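Esterase A (Caulobacter crescentus, PDB 5GKV) probably hydrolyses ester substrates as a penicillin-binding protein homolog of the beta-lactamase family. Local coordinates at residues Asp56-Phe61 with Phe70-Leu75. Sequence-based numbering, arbitrary orientation.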
loop_
_atom_site.group_PDB
_atom_site.type_symbol
_atom_site.label_atom_id
_atom_site.label_comp_id
_atom_site.label_asym_id
_atom_site.label_seq_id
_atom_site.Cartn_x
_atom_site.Cartn_y
_atom_site.Cartn_z
ATOM N N ASP A 56 -18.608 3.641 7.678
ATOM C CA ASP A 56 -18.399 2.869 6.455
ATOM C C ASP A 56 -19.393 3.411 5.432
ATOM O O ASP A 56 -20.561 3.011 5.431
ATOM C CB ASP A 56 -18.584 1.378 6.724
ATOM C CG ASP A 56 -18.514 0.534 5.464
ATOM O OD1 ASP A 56 -17.929 0.994 4.461
ATOM O OD2 ASP A 56 -19.053 -0.605 5.481
ATOM N N LEU A 57 -18.940 4.344 4.600
ATOM C CA LEU A 57 -19.807 5.035 3.653
ATOM C C LEU A 57 -19.446 4.666 2.223
ATOM O O LEU A 57 -18.264 4.568 1.883
ATOM C CB LEU A 57 -19.703 6.550 3.813
ATOM C CG LEU A 57 -20.250 7.122 5.115
ATOM C CD1 LEU A 57 -19.917 8.592 5.148
ATOM C CD2 LEU A 57 -21.755 6.892 5.211
ATOM N N MET A 58 -20.479 4.516 1.389
ATOM C CA MET A 58 -20.365 4.142 -0.016
ATOM C C MET A 58 -21.060 5.185 -0.876
ATOM O O MET A 58 -22.104 5.710 -0.490
ATOM C CB MET A 58 -21.013 2.775 -0.265
ATOM C CG MET A 58 -20.249 1.595 0.354
ATOM S SD MET A 58 -21.306 0.133 0.448
ATOM C CE MET A 58 -22.393 0.639 1.799
ATOM N N GLY A 59 -20.507 5.474 -2.056
ATOM C CA GLY A 59 -21.193 6.369 -2.971
ATOM C C GLY A 59 -20.830 6.075 -4.408
ATOM O O GLY A 59 -19.780 5.484 -4.694
ATOM N N GLY A 60 -21.736 6.464 -5.317
ATOM C CA GLY A 60 -21.407 6.402 -6.737
ATOM C C GLY A 60 -21.389 4.986 -7.307
ATOM O O GLY A 60 -22.153 4.103 -6.892
ATOM N N PHE A 61 -20.479 4.760 -8.268
ATOM C CA PHE A 61 -20.605 3.642 -9.201
ATOM C C PHE A 61 -19.329 2.829 -9.323
ATOM O O PHE A 61 -18.216 3.361 -9.268
ATOM C CB PHE A 61 -21.031 4.158 -10.586
ATOM C CG PHE A 61 -22.264 4.994 -10.517
ATOM C CD1 PHE A 61 -22.179 6.382 -10.350
ATOM C CD2 PHE A 61 -23.512 4.392 -10.516
ATOM C CE1 PHE A 61 -23.337 7.154 -10.236
ATOM C CE2 PHE A 61 -24.679 5.171 -10.409
ATOM C CZ PHE A 61 -24.574 6.547 -10.262
ATOM N N PHE A 70 -21.357 1.285 -6.592
ATOM C CA PHE A 70 -20.176 0.936 -5.799
ATOM C C PHE A 70 -20.663 0.465 -4.433
ATOM O O PHE A 70 -21.101 1.280 -3.615
ATOM C CB PHE A 70 -19.261 2.150 -5.678
ATOM C CG PHE A 70 -17.838 1.823 -5.296
ATOM C CD1 PHE A 70 -17.508 1.541 -3.963
ATOM C CD2 PHE A 70 -16.827 1.817 -6.253
ATOM C CE1 PHE A 70 -16.209 1.282 -3.601
ATOM C CE2 PHE A 70 -15.509 1.546 -5.897
ATOM C CZ PHE A 70 -15.195 1.263 -4.581
ATOM N N GLY A 71 -20.601 -0.842 -4.187
ATOM C CA GLY A 71 -21.390 -1.447 -3.135
ATOM C C GLY A 71 -20.589 -2.251 -2.132
ATOM O O GLY A 71 -19.351 -2.268 -2.160
ATOM N N PRO A 72 -21.295 -2.950 -1.229
ATOM C CA PRO A 72 -20.607 -3.666 -0.139
ATOM C C PRO A 72 -19.578 -4.681 -0.594
ATOM O O PRO A 72 -18.588 -4.892 0.123
ATOM C CB PRO A 72 -21.764 -4.357 0.605
ATOM C CG PRO A 72 -22.927 -3.495 0.377
ATOM C CD PRO A 72 -22.757 -2.920 -1.024
ATOM N N ASP A 73 -19.777 -5.334 -1.742
ATOM C CA ASP A 73 -18.842 -6.361 -2.188
ATOM C C ASP A 73 -17.976 -5.892 -3.355
ATOM O O ASP A 73 -17.283 -6.705 -3.974
ATOM C CB ASP A 73 -19.618 -7.640 -2.545
ATOM C CG ASP A 73 -20.536 -8.116 -1.393
ATOM O OD1 ASP A 73 -20.116 -8.082 -0.203
ATOM O OD2 ASP A 73 -21.698 -8.502 -1.671
ATOM N N THR A 74 -17.982 -4.596 -3.665
ATOM C CA THR A 74 -17.182 -4.096 -4.775
ATOM C C THR A 74 -15.703 -4.069 -4.380
ATOM O O THR A 74 -15.331 -3.365 -3.435
ATOM C CB THR A 74 -17.639 -2.693 -5.169
ATOM O OG1 THR A 74 -18.951 -2.730 -5.728
ATOM C CG2 THR A 74 -16.667 -2.082 -6.169
ATOM N N LEU A 75 -14.861 -4.807 -5.108
ATOM C CA LEU A 75 -13.408 -4.775 -4.929
ATOM C C LEU A 75 -12.778 -3.739 -5.851
ATOM O O LEU A 75 -13.292 -3.469 -6.941
ATOM C CB LEU A 75 -12.781 -6.143 -5.237
ATOM C CG LEU A 75 -13.181 -7.290 -4.318
ATOM C CD1 LEU A 75 -12.671 -8.617 -4.885
ATOM C CD2 LEU A 75 -12.592 -7.010 -2.936
HETATM O O HOH W 1 -22.725 3.583 -4.048
#
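With CG of M58 anti to its carbonyl carbon (chi1 -70°) and the chain bent at chi3, the thioether reaches across to the G71-P72 peptide, where M58 SD lies 3.5 Å from P72 N; CD of the P72 ring adds an apolar contact to M58 SD at 3.7 Å. The backbone places F70 CB 3.5 Å from G59 O. On F70, CG stands anti to the backbone N (chi1 -161°), which leads the ring off from the strand, its CD2 edge approaching F61 O at 3.7 Å. T74 CG2 lies over the centre of one face of the F70 ring, 3.8 Å above its plane.

A single direct hydrogen bond joins the two backbones: F70 N donates to G60 O at 2.9 Å, nearly straight at 172°, although the donor is tilted from the carbonyl plane. A water lies 2.9 Å from both G60 O and F70 O and can bridge them, a possible second bond for G60 O.

Beyond F70 comes a type I beta turn, G71 to T74, in which G71 N donates to T74 OG1 at 2.9 Å. P72 O and D56 OD1 both engage R44 of the adjacent strand 42-49, tying turn and sheet together. This is structural packing in the beta-lactamase-like domain: the loop after strand 52-60 of the antiparallel sheet returns F70 beside that strand's end, and the beta turn leads on toward strand 76-77.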